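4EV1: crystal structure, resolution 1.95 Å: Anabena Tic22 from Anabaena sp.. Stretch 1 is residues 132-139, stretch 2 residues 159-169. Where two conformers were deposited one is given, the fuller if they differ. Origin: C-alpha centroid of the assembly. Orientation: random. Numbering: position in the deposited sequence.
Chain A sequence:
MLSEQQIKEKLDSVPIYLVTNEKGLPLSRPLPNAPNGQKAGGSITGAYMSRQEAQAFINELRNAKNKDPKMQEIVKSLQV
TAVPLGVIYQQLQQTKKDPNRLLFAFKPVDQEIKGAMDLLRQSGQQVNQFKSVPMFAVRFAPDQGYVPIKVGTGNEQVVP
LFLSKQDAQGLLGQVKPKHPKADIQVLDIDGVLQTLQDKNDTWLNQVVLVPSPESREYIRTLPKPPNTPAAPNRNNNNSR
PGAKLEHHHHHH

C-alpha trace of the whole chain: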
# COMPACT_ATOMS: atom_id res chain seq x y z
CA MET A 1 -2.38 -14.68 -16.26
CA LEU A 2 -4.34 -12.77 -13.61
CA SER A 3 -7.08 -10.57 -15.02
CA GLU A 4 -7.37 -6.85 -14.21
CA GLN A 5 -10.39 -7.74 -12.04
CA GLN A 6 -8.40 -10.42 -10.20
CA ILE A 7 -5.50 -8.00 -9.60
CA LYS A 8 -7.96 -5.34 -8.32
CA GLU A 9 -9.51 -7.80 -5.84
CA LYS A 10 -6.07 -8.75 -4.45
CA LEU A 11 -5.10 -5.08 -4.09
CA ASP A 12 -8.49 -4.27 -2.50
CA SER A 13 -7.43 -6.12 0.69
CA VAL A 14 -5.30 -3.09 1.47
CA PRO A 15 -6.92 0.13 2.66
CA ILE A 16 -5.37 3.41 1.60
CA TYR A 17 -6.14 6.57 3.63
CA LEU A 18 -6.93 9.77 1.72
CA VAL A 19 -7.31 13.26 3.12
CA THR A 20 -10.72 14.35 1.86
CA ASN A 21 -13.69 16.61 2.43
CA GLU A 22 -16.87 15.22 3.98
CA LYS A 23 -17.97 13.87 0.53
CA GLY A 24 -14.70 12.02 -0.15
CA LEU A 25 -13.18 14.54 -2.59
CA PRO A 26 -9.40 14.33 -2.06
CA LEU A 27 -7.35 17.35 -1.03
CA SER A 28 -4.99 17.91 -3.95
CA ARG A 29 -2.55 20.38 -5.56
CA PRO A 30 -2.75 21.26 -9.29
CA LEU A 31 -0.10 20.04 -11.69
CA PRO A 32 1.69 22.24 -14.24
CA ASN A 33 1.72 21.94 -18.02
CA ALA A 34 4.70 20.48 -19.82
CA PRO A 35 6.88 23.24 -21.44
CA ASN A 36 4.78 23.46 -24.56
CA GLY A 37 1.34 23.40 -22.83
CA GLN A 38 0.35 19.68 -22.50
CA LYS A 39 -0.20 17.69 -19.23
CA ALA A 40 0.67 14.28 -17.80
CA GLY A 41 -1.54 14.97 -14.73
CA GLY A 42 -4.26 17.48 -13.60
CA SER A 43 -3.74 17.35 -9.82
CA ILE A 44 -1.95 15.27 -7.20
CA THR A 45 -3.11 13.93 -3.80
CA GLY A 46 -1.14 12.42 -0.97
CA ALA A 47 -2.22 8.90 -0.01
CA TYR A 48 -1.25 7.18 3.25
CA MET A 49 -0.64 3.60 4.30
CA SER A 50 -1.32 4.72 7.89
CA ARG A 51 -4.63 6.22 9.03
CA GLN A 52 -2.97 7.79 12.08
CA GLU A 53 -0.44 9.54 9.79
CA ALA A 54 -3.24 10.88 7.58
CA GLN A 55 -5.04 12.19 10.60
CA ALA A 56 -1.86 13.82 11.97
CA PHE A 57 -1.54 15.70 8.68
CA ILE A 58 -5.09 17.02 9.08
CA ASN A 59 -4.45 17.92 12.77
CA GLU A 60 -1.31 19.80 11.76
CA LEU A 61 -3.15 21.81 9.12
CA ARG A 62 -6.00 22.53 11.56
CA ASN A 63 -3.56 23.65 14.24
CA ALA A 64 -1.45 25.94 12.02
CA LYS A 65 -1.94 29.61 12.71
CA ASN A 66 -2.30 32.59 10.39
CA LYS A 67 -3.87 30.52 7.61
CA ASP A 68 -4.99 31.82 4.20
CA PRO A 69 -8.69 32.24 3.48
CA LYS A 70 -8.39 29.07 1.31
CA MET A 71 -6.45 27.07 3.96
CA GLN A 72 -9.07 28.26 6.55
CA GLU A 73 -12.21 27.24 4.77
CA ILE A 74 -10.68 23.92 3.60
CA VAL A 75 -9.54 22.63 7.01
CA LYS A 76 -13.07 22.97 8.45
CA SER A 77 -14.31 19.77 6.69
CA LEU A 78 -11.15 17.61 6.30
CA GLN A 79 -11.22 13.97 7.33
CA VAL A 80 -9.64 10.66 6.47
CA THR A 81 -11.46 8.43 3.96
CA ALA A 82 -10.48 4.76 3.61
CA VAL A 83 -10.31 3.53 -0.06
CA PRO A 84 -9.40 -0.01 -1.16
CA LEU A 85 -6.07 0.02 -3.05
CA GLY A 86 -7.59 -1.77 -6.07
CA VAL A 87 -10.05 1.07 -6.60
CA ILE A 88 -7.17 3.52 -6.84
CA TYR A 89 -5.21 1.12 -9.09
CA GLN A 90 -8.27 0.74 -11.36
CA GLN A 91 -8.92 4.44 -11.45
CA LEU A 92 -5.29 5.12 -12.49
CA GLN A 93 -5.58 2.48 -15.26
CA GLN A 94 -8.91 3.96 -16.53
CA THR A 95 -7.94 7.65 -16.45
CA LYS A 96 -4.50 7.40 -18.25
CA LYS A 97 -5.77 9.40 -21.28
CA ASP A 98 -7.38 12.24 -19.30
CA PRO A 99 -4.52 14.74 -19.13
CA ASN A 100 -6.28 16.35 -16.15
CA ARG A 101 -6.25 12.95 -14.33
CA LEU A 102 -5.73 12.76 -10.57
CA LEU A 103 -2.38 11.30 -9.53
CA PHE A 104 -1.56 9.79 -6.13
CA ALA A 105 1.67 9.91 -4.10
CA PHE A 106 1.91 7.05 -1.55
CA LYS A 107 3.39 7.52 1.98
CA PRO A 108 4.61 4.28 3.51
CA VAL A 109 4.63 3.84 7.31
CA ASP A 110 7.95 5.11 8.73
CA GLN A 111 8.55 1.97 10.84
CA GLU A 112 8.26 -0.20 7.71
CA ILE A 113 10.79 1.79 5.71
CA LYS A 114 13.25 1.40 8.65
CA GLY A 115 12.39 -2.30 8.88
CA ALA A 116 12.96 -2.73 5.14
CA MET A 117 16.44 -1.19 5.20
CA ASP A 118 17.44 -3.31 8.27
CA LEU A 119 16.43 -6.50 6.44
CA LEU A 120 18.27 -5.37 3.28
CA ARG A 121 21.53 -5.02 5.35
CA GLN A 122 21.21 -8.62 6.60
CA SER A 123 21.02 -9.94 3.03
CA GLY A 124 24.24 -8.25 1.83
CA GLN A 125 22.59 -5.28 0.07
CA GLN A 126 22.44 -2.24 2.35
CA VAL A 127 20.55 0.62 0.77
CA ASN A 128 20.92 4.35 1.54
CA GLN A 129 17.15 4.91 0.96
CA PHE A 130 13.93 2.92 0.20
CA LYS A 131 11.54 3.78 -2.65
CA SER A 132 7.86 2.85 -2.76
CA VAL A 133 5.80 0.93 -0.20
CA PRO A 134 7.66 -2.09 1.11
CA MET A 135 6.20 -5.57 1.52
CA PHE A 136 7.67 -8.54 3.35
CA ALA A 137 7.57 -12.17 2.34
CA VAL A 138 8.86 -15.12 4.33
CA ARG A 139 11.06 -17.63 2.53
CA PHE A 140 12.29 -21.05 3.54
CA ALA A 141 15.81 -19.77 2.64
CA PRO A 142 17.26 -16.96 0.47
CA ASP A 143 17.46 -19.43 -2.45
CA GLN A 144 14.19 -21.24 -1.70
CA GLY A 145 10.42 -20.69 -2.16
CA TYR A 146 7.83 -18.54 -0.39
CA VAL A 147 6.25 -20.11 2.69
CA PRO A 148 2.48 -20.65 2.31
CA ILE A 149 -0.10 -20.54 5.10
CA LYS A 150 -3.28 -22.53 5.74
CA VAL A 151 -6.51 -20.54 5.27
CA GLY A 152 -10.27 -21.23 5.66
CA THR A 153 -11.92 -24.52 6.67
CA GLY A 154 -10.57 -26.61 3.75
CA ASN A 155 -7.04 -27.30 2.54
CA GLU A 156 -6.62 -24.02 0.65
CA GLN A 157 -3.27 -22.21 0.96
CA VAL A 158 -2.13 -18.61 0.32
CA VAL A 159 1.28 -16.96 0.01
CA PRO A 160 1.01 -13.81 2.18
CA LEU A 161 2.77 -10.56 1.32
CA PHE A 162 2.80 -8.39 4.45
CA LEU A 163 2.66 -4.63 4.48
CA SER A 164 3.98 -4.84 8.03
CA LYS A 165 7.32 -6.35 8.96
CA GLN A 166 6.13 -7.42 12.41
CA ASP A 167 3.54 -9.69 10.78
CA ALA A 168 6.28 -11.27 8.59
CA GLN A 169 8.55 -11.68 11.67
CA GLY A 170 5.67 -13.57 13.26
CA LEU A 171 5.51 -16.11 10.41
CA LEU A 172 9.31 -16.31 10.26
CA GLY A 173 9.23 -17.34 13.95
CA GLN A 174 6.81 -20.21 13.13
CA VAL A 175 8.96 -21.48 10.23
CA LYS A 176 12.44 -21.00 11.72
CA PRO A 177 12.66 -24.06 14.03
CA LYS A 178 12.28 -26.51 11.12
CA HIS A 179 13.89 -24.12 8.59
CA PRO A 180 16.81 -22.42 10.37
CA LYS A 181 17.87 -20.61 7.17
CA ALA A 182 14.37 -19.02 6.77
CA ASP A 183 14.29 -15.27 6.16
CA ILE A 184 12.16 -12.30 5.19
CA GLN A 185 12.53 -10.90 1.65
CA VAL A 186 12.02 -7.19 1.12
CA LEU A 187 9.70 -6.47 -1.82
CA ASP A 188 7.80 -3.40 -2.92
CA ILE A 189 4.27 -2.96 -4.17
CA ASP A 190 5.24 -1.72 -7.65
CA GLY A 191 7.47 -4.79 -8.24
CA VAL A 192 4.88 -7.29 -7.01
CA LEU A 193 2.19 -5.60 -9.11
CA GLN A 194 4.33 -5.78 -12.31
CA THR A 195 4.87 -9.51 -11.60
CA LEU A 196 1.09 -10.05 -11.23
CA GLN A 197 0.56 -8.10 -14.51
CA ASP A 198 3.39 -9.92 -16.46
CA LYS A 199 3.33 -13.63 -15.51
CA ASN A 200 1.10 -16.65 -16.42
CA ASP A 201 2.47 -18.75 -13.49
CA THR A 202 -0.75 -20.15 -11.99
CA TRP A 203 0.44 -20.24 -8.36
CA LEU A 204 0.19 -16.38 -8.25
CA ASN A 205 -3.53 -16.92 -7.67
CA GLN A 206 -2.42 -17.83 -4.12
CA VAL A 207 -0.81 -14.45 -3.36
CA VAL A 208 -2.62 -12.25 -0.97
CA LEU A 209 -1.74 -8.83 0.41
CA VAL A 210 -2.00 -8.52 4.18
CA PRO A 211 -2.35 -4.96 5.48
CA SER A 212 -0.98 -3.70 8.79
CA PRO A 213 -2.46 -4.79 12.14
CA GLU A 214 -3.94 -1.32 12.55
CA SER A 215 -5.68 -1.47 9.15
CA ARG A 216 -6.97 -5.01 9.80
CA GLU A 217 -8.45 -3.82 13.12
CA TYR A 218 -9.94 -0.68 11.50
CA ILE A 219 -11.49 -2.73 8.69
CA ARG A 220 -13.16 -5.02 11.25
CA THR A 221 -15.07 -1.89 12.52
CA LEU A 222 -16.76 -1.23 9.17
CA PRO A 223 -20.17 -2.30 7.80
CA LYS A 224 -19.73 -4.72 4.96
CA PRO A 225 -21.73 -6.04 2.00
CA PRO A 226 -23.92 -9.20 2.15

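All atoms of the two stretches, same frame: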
# COMPACT_ATOMS: atom_id res chain seq x y z
N SER A 132 9.15 3.54 -2.66
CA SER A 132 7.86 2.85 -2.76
C SER A 132 7.47 2.26 -1.40
O SER A 132 8.15 2.47 -0.37
CB SER A 132 7.89 1.76 -3.86
OG SER A 132 6.58 1.31 -4.20
N VAL A 133 6.37 1.53 -1.41
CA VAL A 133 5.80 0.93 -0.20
C VAL A 133 6.39 -0.45 -0.06
O VAL A 133 6.24 -1.26 -0.96
CB VAL A 133 4.28 0.78 -0.31
CG1 VAL A 133 3.68 0.18 0.97
CG2 VAL A 133 3.61 2.16 -0.61
N PRO A 134 7.09 -0.74 1.05
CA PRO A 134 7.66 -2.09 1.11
C PRO A 134 6.61 -3.14 1.44
O PRO A 134 5.50 -2.82 1.92
CB PRO A 134 8.69 -2.00 2.25
CG PRO A 134 8.27 -0.85 3.06
CD PRO A 134 7.49 0.11 2.18
N MET A 135 6.95 -4.38 1.10
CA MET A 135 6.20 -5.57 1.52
C MET A 135 7.22 -6.65 1.94
O MET A 135 8.38 -6.63 1.53
CB MET A 135 5.33 -6.08 0.38
CG MET A 135 4.36 -5.04 -0.19
SD MET A 135 3.18 -5.76 -1.36
CE MET A 135 2.01 -6.43 -0.26
N PHE A 136 6.77 -7.60 2.74
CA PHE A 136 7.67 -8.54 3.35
C PHE A 136 7.14 -9.92 3.13
O PHE A 136 5.97 -10.17 3.40
CB PHE A 136 7.82 -8.25 4.83
CG PHE A 136 8.14 -6.81 5.12
CD1 PHE A 136 7.14 -5.89 5.32
CD2 PHE A 136 9.46 -6.37 5.15
CE1 PHE A 136 7.43 -4.55 5.57
CE2 PHE A 136 9.76 -5.04 5.41
CZ PHE A 136 8.73 -4.13 5.62
N ALA A 137 8.01 -10.82 2.63
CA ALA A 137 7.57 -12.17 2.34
C ALA A 137 8.56 -13.13 2.96
O ALA A 137 9.79 -12.95 2.83
CB ALA A 137 7.47 -12.39 0.81
N VAL A 138 8.03 -14.13 3.66
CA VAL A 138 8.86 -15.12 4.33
C VAL A 138 9.27 -16.22 3.37
O VAL A 138 8.46 -16.73 2.62
CB VAL A 138 8.14 -15.70 5.54
CG1 VAL A 138 8.95 -16.87 6.18
CG2 VAL A 138 7.91 -14.57 6.52
N ARG A 139 10.55 -16.58 3.41
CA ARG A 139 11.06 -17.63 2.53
C ARG A 139 11.68 -18.70 3.37
O ARG A 139 12.19 -18.41 4.45
CB ARG A 139 12.13 -17.10 1.59
CG ARG A 139 11.72 -15.92 0.75
CD ARG A 139 12.82 -15.57 -0.22
NE ARG A 139 13.93 -14.88 0.43
CZ ARG A 139 14.87 -14.19 -0.22
NH1 ARG A 139 14.85 -14.09 -1.55
NH2 ARG A 139 15.83 -13.59 0.47
N VAL A 159 -0.05 -17.49 -0.22
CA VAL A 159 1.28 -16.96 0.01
C VAL A 159 1.13 -15.47 0.41
O VAL A 159 0.84 -14.62 -0.44
CB VAL A 159 2.17 -17.06 -1.23
CG1 VAL A 159 3.49 -16.38 -0.95
CG2 VAL A 159 2.41 -18.57 -1.65
N PRO A 160 1.32 -15.16 1.70
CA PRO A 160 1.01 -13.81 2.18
C PRO A 160 2.13 -12.82 1.98
O PRO A 160 3.23 -13.08 2.42
CB PRO A 160 0.81 -14.03 3.67
CG PRO A 160 1.72 -15.13 3.99
CD PRO A 160 1.72 -16.04 2.81
N LEU A 161 1.84 -11.67 1.37
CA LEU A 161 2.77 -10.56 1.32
C LEU A 161 2.34 -9.46 2.34
O LEU A 161 1.28 -8.82 2.23
CB LEU A 161 2.87 -10.02 -0.09
CG LEU A 161 3.04 -11.03 -1.22
CD1 LEU A 161 3.02 -10.33 -2.60
CD2 LEU A 161 4.30 -11.81 -1.03
N PHE A 162 3.17 -9.25 3.35
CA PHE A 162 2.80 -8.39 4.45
C PHE A 162 3.22 -6.96 4.20
O PHE A 162 4.36 -6.69 3.81
CB PHE A 162 3.42 -8.88 5.76
CG PHE A 162 3.02 -10.29 6.12
CD1 PHE A 162 1.78 -10.55 6.72
CD2 PHE A 162 3.86 -11.35 5.84
CE1 PHE A 162 1.40 -11.86 7.04
CE2 PHE A 162 3.50 -12.65 6.18
CZ PHE A 162 2.28 -12.91 6.77
N LEU A 163 2.31 -6.05 4.50
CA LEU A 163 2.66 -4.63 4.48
C LEU A 163 3.38 -4.23 5.78
O LEU A 163 4.00 -3.15 5.85
CB LEU A 163 1.41 -3.77 4.27
CG LEU A 163 0.88 -3.52 2.86
CD1 LEU A 163 1.93 -2.74 2.00
CD2 LEU A 163 0.42 -4.78 2.15
N SER A 164 3.31 -5.09 6.79
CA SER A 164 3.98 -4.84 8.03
C SER A 164 5.02 -5.91 8.41
O SER A 164 4.71 -7.09 8.50
CB SER A 164 2.94 -4.69 9.12
OG SER A 164 3.62 -4.31 10.27
N LYS A 165 6.23 -5.46 8.65
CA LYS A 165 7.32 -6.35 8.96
C LYS A 165 7.08 -7.21 10.17
O LYS A 165 7.45 -8.33 10.16
CB LYS A 165 8.62 -5.60 9.08
CG LYS A 165 9.79 -6.47 9.14
CD LYS A 165 10.82 -5.78 9.84
CE LYS A 165 11.38 -6.65 10.89
NZ LYS A 165 12.53 -7.32 10.28
N GLN A 166 6.45 -6.67 11.19
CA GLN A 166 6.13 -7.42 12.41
C GLN A 166 5.27 -8.64 12.13
O GLN A 166 5.47 -9.69 12.75
CB GLN A 166 5.46 -6.53 13.48
CG GLN A 166 4.05 -6.13 13.10
CD GLN A 166 3.47 -5.01 13.97
OE1 GLN A 166 3.15 -5.25 15.15
NE2 GLN A 166 3.29 -3.82 13.38
N ASP A 167 4.35 -8.54 11.18
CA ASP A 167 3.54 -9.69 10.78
C ASP A 167 4.41 -10.74 10.07
O ASP A 167 4.19 -11.92 10.26
CB ASP A 167 2.41 -9.29 9.83
CG ASP A 167 1.30 -8.54 10.53
OD1 ASP A 167 0.83 -8.96 11.61
OD2 ASP A 167 0.90 -7.51 9.98
N ALA A 168 5.35 -10.31 9.23
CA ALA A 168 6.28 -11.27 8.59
C ALA A 168 7.20 -11.90 9.64
O ALA A 168 7.51 -13.10 9.54
CB ALA A 168 7.11 -10.63 7.50
N GLN A 169 7.65 -11.13 10.63
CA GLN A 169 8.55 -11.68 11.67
C GLN A 169 7.82 -12.76 12.44
O GLN A 169 8.43 -13.76 12.87
CB GLN A 169 9.08 -10.61 12.63
CG GLN A 169 10.47 -10.04 12.28
CD GLN A 169 11.64 -11.00 12.61
OE1 GLN A 169 12.59 -11.12 11.83
NE2 GLN A 169 11.56 -11.67 13.76
O HOH W 1 4.87 -1.18 4.07
O HOH W 2 5.33 -14.35 3.70

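How do the two backbones meet? Strand 134-139 and strand 159-162 run roughly antiparallel, 144° between their directions, and pair through a single bridge. Phe136 and Phe162 exchange both backbone hydrogen bonds: Phe136 N to Phe162 O at 2.8 Å, and Phe162 N to Phe136 O at 2.9 Å, the second much straighter. Phe162 O also receives a CA-H...O contact from Met135 CA at 3.1 Å.

Why does the pairing not continue as direct hydrogen bonds? The strands splay, and a water fills the gap at each end. One donates to Pro134 O and Leu163 O, 2.8 Å from each; the other accepts from Val138 N at 2.7 Å and donates to Pro160 O at 2.8 Å. The first water joins two carbonyls that could not bond each other directly; the second links an N-H to a carbonyl, so contact continues through solvent on both sides of the single bridge.

What fills the hollow between strand and helix? The ring of Phe136 does, covered more by the other stretch than any other residue here. Lys165 lies over one face, its CB 3.7 Å from the ring centroid and almost on the ring normal, a CH-pi contact made by the aliphatic base of a side chain whose end leads away. Leu163 O sits at the ring edge, 3.7 Å from Phe136 CE1. Ala168 points toward the strand, and its methyl packs against it: Ala168 CB lies 3.6 Å from Phe136 CB and 4.1 Å from Val138 CG2.

Which bumps interlock around Met135? Its side chain reaches across to place CE 3.3 Å from Leu163 CD2 and 3.7 Å from Leu161 CB, so the terminal methyl of Met135 is wedged between two leucines. Leu163 starts away from the strand but bends back, bringing CD1 within 3.6 Å of Val133 CG1. Further along, Ala137 CB meets Leu161 CD2 at 3.7 Å, extending this apolar packing.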